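Local coordinates for thioredoxin-like protein (Bacteroides caccae ATCC 43185, PDB 4YOD) that is of unconfirmed function but, with a thioredoxin-like domain following a helical domain, probably acts as a thiol-disulfide oxidoreductase, at residues A[56-59]-A[60-63]; A[37-40]-A[41-44]; A[115-118]-A[119-123]. All coordinates share one frame; numbering follows the deposited sequence.

Overall arrangement
All three contacts are local ones in the helical N-terminal part of the chain, which belongs to the DUF5106 family; the thioredoxin-like fold forms the other part. Along the chain interaction 2 comes first, in the loop between helices 27-37 and 53-66; interaction 1 follows on helix 53-66, and interaction 3 on helix 114-125. Interactions 1 and 2 have centres 12 Å apart and touch: Tyr-38 and Trp-39 pack on Tyr-63, and the Tyr-38 hydroxyl probably bonds Ala-59 O, which ties the loop to the helix. Interaction 3 lies about 17 Å from interaction 1 and 19 Å from interaction 2, centre to centre, touching neither. Helices 72-85 and 90-105 pack against both interactions 1 and 3.

Interaction 1 (A[56-59]-A[60-63]); sequences TEQA and WVDY
Gln-58 and Asp-62 meet one helical turn apart on helix 53-66, their side chains slanting across each other with the amide and carboxylate planes 67° apart. The glutamine chain starts out anti to the backbone N (chi1 -171°) and then bends at chi2 (48°), which carries its amide back over the following turn. There NE2 of Gln-58 faces both carboxylate oxygens of Asp-62, at 3.1 Å from OD1 and 3.5 Å from OD2. Both bonds are weak: the shorter is strongly bent, whereas the longer is nearly straight. With an alanine here in place of Asp-62, the Gln-58 amide is likely to lose this acceptor and to be able to turn. Val-61 stands beside the pair, with CG1 3.9 Å from NE2 of Gln-58, while its other methyl, CG2, rests 3.4 Å from the carbonyl O of Glu-57.

Beneath the side chains the regular i to i+4 bonding of an alpha helix continues: Trp-60 N to Thr-56 O, Val-61 N to Glu-57 O, Asp-62 N to Gln-58 O at 3.0 Å, and Tyr-63 N to Ala-59 O. Trp-60 and Tyr-63 direct their rings away from this polar pair, the indole onto Leu-99 and Ala-100 of helix 90-105 and the phenol to a hydrogen bond with Thr-82. Glu-57 reaches instead to Lys-102 and Tyr-103. The helix is thus amphipathic, and its Gln-58/Asp-62 link, being weak and at the more exposed side, probably adds little to a turn that the backbone bonds and buried aromatic rings already hold.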
loop_
_atom_site.group_PDB
_atom_site.type_symbol
_atom_site.label_atom_id
_atom_site.label_comp_id
_atom_site.label_asym_id
_atom_site.label_seq_id
_atom_site.Cartn_x
_atom_site.Cartn_y
_atom_site.Cartn_z
ATOM N N THR A 56 24.523 2.389 3.231
ATOM C CA THR A 56 23.413 3.304 3.469
ATOM C C THR A 56 22.055 2.657 3.106
ATOM O O THR A 56 21.099 2.807 3.867
ATOM C CB THR A 56 23.632 4.613 2.700
ATOM O OG1 THR A 56 24.980 5.026 2.908
ATOM C CG2 THR A 56 22.673 5.720 3.148
ATOM N N GLU A 57 21.966 1.948 1.957
ATOM C CA GLU A 57 20.686 1.356 1.559
ATOM C C GLU A 57 20.280 0.224 2.535
ATOM O O GLU A 57 19.106 0.124 2.886
ATOM C CB GLU A 57 20.734 0.860 0.103
ATOM C CG GLU A 57 19.434 0.257 -0.419
ATOM C CD GLU A 57 19.415 0.071 -1.925
ATOM O OE1 GLU A 57 20.384 0.485 -2.600
ATOM O OE2 GLU A 57 18.425 -0.490 -2.438
ATOM N N GLN A 58 21.251 -0.583 3.008
ATOM C CA GLN A 58 20.942 -1.647 3.960
ATOM C C GLN A 58 20.468 -1.051 5.296
ATOM O O GLN A 58 19.549 -1.601 5.904
ATOM C CB GLN A 58 22.118 -2.615 4.152
ATOM C CG GLN A 58 21.777 -3.876 4.968
ATOM C CD GLN A 58 20.508 -4.572 4.529
ATOM O OE1 GLN A 58 20.264 -4.806 3.338
ATOM N NE2 GLN A 58 19.671 -4.927 5.496
ATOM N N ALA A 59 21.036 0.104 5.704
ATOM C CA ALA A 59 20.608 0.847 6.897
ATOM C C ALA A 59 19.145 1.308 6.732
ATOM O O ALA A 59 18.353 1.171 7.669
ATOM C CB ALA A 59 21.513 2.053 7.128
ATOM N N TRP A 60 18.778 1.779 5.517
ATOM C CA TRP A 60 17.402 2.203 5.208
ATOM C C TRP A 60 16.432 0.998 5.284
ATOM O O TRP A 60 15.360 1.134 5.854
ATOM C CB TRP A 60 17.297 2.894 3.841
ATOM C CG TRP A 60 15.883 3.294 3.499
ATOM C CD1 TRP A 60 15.000 2.605 2.716
ATOM C CD2 TRP A 60 15.149 4.395 4.059
ATOM N NE1 TRP A 60 13.771 3.242 2.710
ATOM C CE2 TRP A 60 13.838 4.344 3.526
ATOM C CE3 TRP A 60 15.488 5.450 4.931
ATOM C CZ2 TRP A 60 12.865 5.306 3.835
ATOM C CZ3 TRP A 60 14.530 6.403 5.232
ATOM C CH2 TRP A 60 13.234 6.326 4.692
ATOM N N VAL A 61 16.817 -0.157 4.709
ATOM C CA VAL A 61 16.026 -1.401 4.702
ATOM C C VAL A 61 15.737 -1.850 6.164
ATOM O O VAL A 61 14.583 -2.149 6.494
ATOM C CB VAL A 61 16.752 -2.498 3.865
ATOM C CG1 VAL A 61 16.206 -3.911 4.122
ATOM C CG2 VAL A 61 16.697 -2.166 2.392
ATOM N N ASP A 62 16.784 -1.889 7.016
ATOM C CA ASP A 62 16.672 -2.256 8.434
ATOM C C ASP A 62 15.776 -1.262 9.212
ATOM O O ASP A 62 15.023 -1.688 10.079
ATOM C CB ASP A 62 18.043 -2.374 9.083
ATOM C CG ASP A 62 18.812 -3.599 8.606
ATOM O OD1 ASP A 62 18.161 -4.579 8.167
ATOM O OD2 ASP A 62 20.060 -3.569 8.653
ATOM N N TYR A 63 15.813 0.028 8.855
ATOM C CA TYR A 63 14.946 1.051 9.447
ATOM C C TYR A 63 13.476 0.767 9.119
ATOM O O TYR A 63 12.641 0.772 10.021
ATOM C CB TYR A 63 15.334 2.442 8.921
ATOM C CG TYR A 63 14.537 3.593 9.498
ATOM C CD1 TYR A 63 14.589 3.892 10.863
ATOM C CD2 TYR A 63 13.828 4.460 8.668
ATOM C CE1 TYR A 63 13.875 4.968 11.394
ATOM C CE2 TYR A 63 13.189 5.593 9.177
ATOM C CZ TYR A 63 13.213 5.841 10.541
ATOM O OH TYR A 63 12.558 6.949 11.034
#

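Interaction 2 (A[37-40]-A[41-44]); sequences HYWD and NVNF
Asn-41 follows Asp-40 in the second of two overlapping type I turns, His-37 to Asp-40 and Trp-39 to Val-42. Its backbone N donates to a water, 2.9 Å away, that in turn donates to Tyr-38 O, while the side chain curls back so that OD1 lies 3.5 Å from the carbonyl C of Asp-40. Val-42 closes the turn: its N reaches Trp-39 O at 3.1 Å from above the carbonyl plane, 55° out of it. Its CG2 methyl sits at the edge of the indole, 3.8 Å from Trp-39 CE3, with the two side chains running alongside each other. Past Asn-43, the side chain of Phe-44, with CG anti to the carbonyl carbon (chi1 -74°), brings the end of its ring back to the tryptophan. Phe-44 CZ comes within 3.7 Å of Trp-39 CE3, the rings meeting obliquely with planes at 44°.

On the first turn, His-37 ND1 donates to Asp-40 OD2 (2.8 Å). Arg-85 of helix 72-85 bonds the carbonyls of Trp-39 and Val-42. Polar bonds and a water therefore fix the backbone of the turns, while apolar packing around the buried indole holds Val-42 and Phe-44 against it.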
loop_
_atom_site.group_PDB
_atom_site.type_symbol
_atom_site.label_atom_id
_atom_site.label_comp_id
_atom_site.label_asym_id
_atom_site.label_seq_id
_atom_site.Cartn_x
_atom_site.Cartn_y
_atom_site.Cartn_z
ATOM N N HIS A 37 15.969 7.038 17.771
ATOM C CA HIS A 37 17.389 7.381 17.757
ATOM C C HIS A 37 18.188 6.696 16.639
ATOM O O HIS A 37 19.399 6.899 16.555
ATOM C CB HIS A 37 18.005 7.017 19.124
ATOM C CG HIS A 37 17.393 7.783 20.255
ATOM N ND1 HIS A 37 18.024 8.890 20.796
ATOM C CD2 HIS A 37 16.198 7.615 20.869
ATOM C CE1 HIS A 37 17.200 9.351 21.729
ATOM N NE2 HIS A 37 16.085 8.619 21.803
ATOM N N TYR A 38 17.510 5.960 15.748
ATOM C CA TYR A 38 18.111 5.162 14.668
ATOM C C TYR A 38 19.183 5.888 13.872
ATOM O O TYR A 38 20.225 5.285 13.609
ATOM C CB TYR A 38 17.022 4.654 13.692
ATOM C CG TYR A 38 17.518 3.579 12.748
ATOM C CD1 TYR A 38 17.581 2.247 13.151
ATOM C CD2 TYR A 38 18.007 3.903 11.485
ATOM C CE1 TYR A 38 18.085 1.258 12.305
ATOM C CE2 TYR A 38 18.502 2.923 10.627
ATOM C CZ TYR A 38 18.541 1.601 11.045
ATOM O OH TYR A 38 19.038 0.630 10.219
ATOM N N TRP A 39 18.917 7.155 13.476
ATOM C CA TRP A 39 19.779 7.951 12.610
ATOM C C TRP A 39 20.642 8.979 13.343
ATOM O O TRP A 39 21.276 9.800 12.682
ATOM C CB TRP A 39 18.892 8.682 11.570
ATOM C CG TRP A 39 18.123 7.745 10.677
ATOM C CD1 TRP A 39 16.814 7.389 10.801
ATOM C CD2 TRP A 39 18.640 6.993 9.565
ATOM N NE1 TRP A 39 16.460 6.519 9.793
ATOM C CE2 TRP A 39 17.566 6.244 9.030
ATOM C CE3 TRP A 39 19.903 6.911 8.941
ATOM C CZ2 TRP A 39 17.710 5.420 7.904
ATOM C CZ3 TRP A 39 20.048 6.087 7.828
ATOM C CH2 TRP A 39 18.963 5.344 7.328
ATOM N N ASP A 40 20.675 8.941 14.682
ATOM C CA ASP A 40 21.415 9.887 15.521
ATOM C C ASP A 40 22.914 10.021 15.182
ATOM O O ASP A 40 23.457 11.114 15.334
ATOM C CB ASP A 40 21.298 9.474 16.999
ATOM C CG ASP A 40 20.017 9.889 17.706
ATOM O OD1 ASP A 40 19.051 10.288 17.012
ATOM O OD2 ASP A 40 19.983 9.822 18.959
ATOM N N ASN A 41 23.575 8.933 14.737
ATOM C CA ASN A 41 25.017 8.942 14.462
ATOM C C ASN A 41 25.342 9.115 12.982
ATOM O O ASN A 41 26.481 8.909 12.568
ATOM C CB ASN A 41 25.660 7.673 15.014
ATOM C CG ASN A 41 25.561 7.604 16.513
ATOM O OD1 ASN A 41 25.332 8.608 17.200
ATOM N ND2 ASN A 41 25.702 6.426 17.052
ATOM N N VAL A 42 24.368 9.575 12.214
ATOM C CA VAL A 42 24.510 9.800 10.777
ATOM C C VAL A 42 24.596 11.318 10.491
ATOM O O VAL A 42 23.878 12.107 11.103
ATOM C CB VAL A 42 23.334 9.105 10.028
ATOM C CG1 VAL A 42 23.266 9.501 8.553
ATOM C CG2 VAL A 42 23.437 7.579 10.165
ATOM N N ASN A 43 25.497 11.704 9.570
ATOM C CA ASN A 43 25.679 13.075 9.090
ATOM C C ASN A 43 25.025 13.143 7.730
ATOM O O ASN A 43 25.608 12.649 6.755
ATOM C CB ASN A 43 27.192 13.437 9.009
ATOM C CG ASN A 43 27.466 14.833 8.457
ATOM O OD1 ASN A 43 26.550 15.625 8.200
ATOM N ND2 ASN A 43 28.740 15.175 8.289
ATOM N N PHE A 44 23.802 13.720 7.650
ATOM C CA PHE A 44 23.092 13.798 6.374
ATOM C C PHE A 44 23.671 14.860 5.399
ATOM O O PHE A 44 23.223 14.938 4.259
ATOM C CB PHE A 44 21.602 14.013 6.584
ATOM C CG PHE A 44 20.889 12.777 7.073
ATOM C CD1 PHE A 44 20.924 11.592 6.334
ATOM C CD2 PHE A 44 20.166 12.794 8.261
ATOM C CE1 PHE A 44 20.235 10.456 6.769
ATOM C CE2 PHE A 44 19.470 11.658 8.689
ATOM C CZ PHE A 44 19.513 10.494 7.943
HETATM O O HOH W 1 22.734 6.255 13.938
#

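Interaction 3 (A[115-118]-A[119-123]); sequences EFYI and PVLEA
Tyr-117 sends its ring off with CG anti to the backbone N (chi1 -168°), and Leu-121, one turn on, has CG anti to its own carbonyl carbon (chi1 -69°); together these torsions lay the leucine over a face of the phenol. Leu-121 CG stands 4.1 Å from the ring centroid, 29° off the normal, a CH-pi contact, and its CD2 closes to 3.5 Å from Tyr-117 CE2. Val-120 approaches the same ring obliquely, its CB 4.1 Å from Tyr-117 CD1.

Pro-119 has no N-H to give to the turn before, and the helix kinks there: Glu-115 O faces the proline CD at 3.2 Å and takes a hydrogen bond from Gln-76 of helix 72-85. Regular bonding continues with Leu-121 N to Tyr-117 O and Glu-122 N to Ile-118 O (2.9 Å). The extended Glu-122 chain passes obliquely by Ile-118, with OE2 3.8 Å from CG2 of that isoleucine.

Helix 114-125 lies between several others of the helical domain. Phe-116 and Val-120 pack on Ile-79 of helix 72-85 and on Leu-104 and Ala-100, respectively, of helix 90-105, whereas Ile-118 and Leu-121 meet helix 132-146, whose Arg-141 also bonds the Tyr-117 hydroxyl.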
loop_
_atom_site.group_PDB
_atom_site.type_symbol
_atom_site.label_atom_id
_atom_site.label_comp_id
_atom_site.label_asym_id
_atom_site.label_seq_id
_atom_site.Cartn_x
_atom_site.Cartn_y
_atom_site.Cartn_z
ATOM N N GLU A 115 1.054 3.560 4.437
ATOM C CA GLU A 115 1.005 4.334 5.681
ATOM C C GLU A 115 2.428 4.809 6.105
ATOM O O GLU A 115 2.543 5.804 6.811
ATOM C CB GLU A 115 0.320 3.558 6.806
ATOM C CG GLU A 115 -1.210 3.501 6.675
ATOM C CD GLU A 115 -1.954 4.821 6.559
ATOM O OE1 GLU A 115 -1.702 5.732 7.382
ATOM O OE2 GLU A 115 -2.822 4.931 5.661
ATOM N N PHE A 116 3.500 4.142 5.637
ATOM C CA PHE A 116 4.844 4.639 5.932
ATOM C C PHE A 116 5.288 5.619 4.841
ATOM O O PHE A 116 6.081 6.514 5.105
ATOM C CB PHE A 116 5.854 3.483 6.061
ATOM C CG PHE A 116 5.726 2.493 7.204
ATOM C CD1 PHE A 116 4.891 2.752 8.290
ATOM C CD2 PHE A 116 6.494 1.332 7.227
ATOM C CE1 PHE A 116 4.790 1.838 9.347
ATOM C CE2 PHE A 116 6.391 0.422 8.290
ATOM C CZ PHE A 116 5.530 0.680 9.330
ATOM N N TYR A 117 4.789 5.455 3.602
ATOM C CA TYR A 117 5.174 6.336 2.509
ATOM C C TYR A 117 4.475 7.716 2.577
ATOM O O TYR A 117 5.095 8.714 2.198
ATOM C CB TYR A 117 4.918 5.654 1.158
ATOM C CG TYR A 117 5.563 6.382 0.003
ATOM C CD1 TYR A 117 6.939 6.630 -0.014
ATOM C CD2 TYR A 117 4.809 6.817 -1.076
ATOM C CE1 TYR A 117 7.531 7.327 -1.063
ATOM C CE2 TYR A 117 5.406 7.443 -2.167
ATOM C CZ TYR A 117 6.767 7.696 -2.158
ATOM O OH TYR A 117 7.299 8.406 -3.210
ATOM N N ILE A 118 3.206 7.784 3.056
ATOM C CA ILE A 118 2.455 9.056 3.183
ATOM C C ILE A 118 3.272 10.133 3.983
ATOM O O ILE A 118 3.448 11.209 3.400
ATOM C CB ILE A 118 1.034 8.825 3.738
ATOM C CG1 ILE A 118 0.126 8.246 2.602
ATOM C CG2 ILE A 118 0.418 10.108 4.340
ATOM C CD1 ILE A 118 -1.157 7.518 3.103
ATOM N N PRO A 119 3.860 9.891 5.208
ATOM C CA PRO A 119 4.695 10.949 5.838
ATOM C C PRO A 119 5.920 11.353 4.986
ATOM O O PRO A 119 6.317 12.513 5.049
ATOM C CB PRO A 119 5.127 10.341 7.183
ATOM C CG PRO A 119 4.876 8.883 7.072
ATOM C CD PRO A 119 3.739 8.714 6.094
ATOM N N VAL A 120 6.497 10.434 4.169
ATOM C CA VAL A 120 7.596 10.807 3.239
ATOM C C VAL A 120 7.064 11.855 2.218
ATOM O O VAL A 120 7.718 12.865 2.000
ATOM C CB VAL A 120 8.247 9.611 2.496
ATOM C CG1 VAL A 120 9.408 10.081 1.614
ATOM C CG2 VAL A 120 8.718 8.526 3.473
ATOM N N LEU A 121 5.881 11.597 1.615
ATOM C CA LEU A 121 5.245 12.476 0.622
ATOM C C LEU A 121 4.910 13.812 1.214
ATOM O O LEU A 121 5.074 14.826 0.538
ATOM C CB LEU A 121 3.971 11.820 0.058
ATOM C CG LEU A 121 4.177 10.598 -0.830
ATOM C CD1 LEU A 121 2.851 9.943 -1.157
ATOM C CD2 LEU A 121 4.970 10.952 -2.107
ATOM N N GLU A 122 4.448 13.823 2.498
ATOM C CA GLU A 122 4.103 15.045 3.239
ATOM C C GLU A 122 5.370 15.886 3.463
ATOM O O GLU A 122 5.349 17.116 3.300
ATOM C CB GLU A 122 3.419 14.694 4.577
ATOM C CG GLU A 122 1.986 14.155 4.408
ATOM C CD GLU A 122 1.272 13.679 5.669
ATOM O OE1 GLU A 122 1.953 13.271 6.640
ATOM O OE2 GLU A 122 0.020 13.683 5.671
ATOM N N ALA A 123 6.483 15.224 3.810
ATOM C CA ALA A 123 7.763 15.923 3.999
ATOM C C ALA A 123 8.261 16.501 2.686
ATOM O O ALA A 123 8.812 17.589 2.689
ATOM C CB ALA A 123 8.797 14.967 4.575
#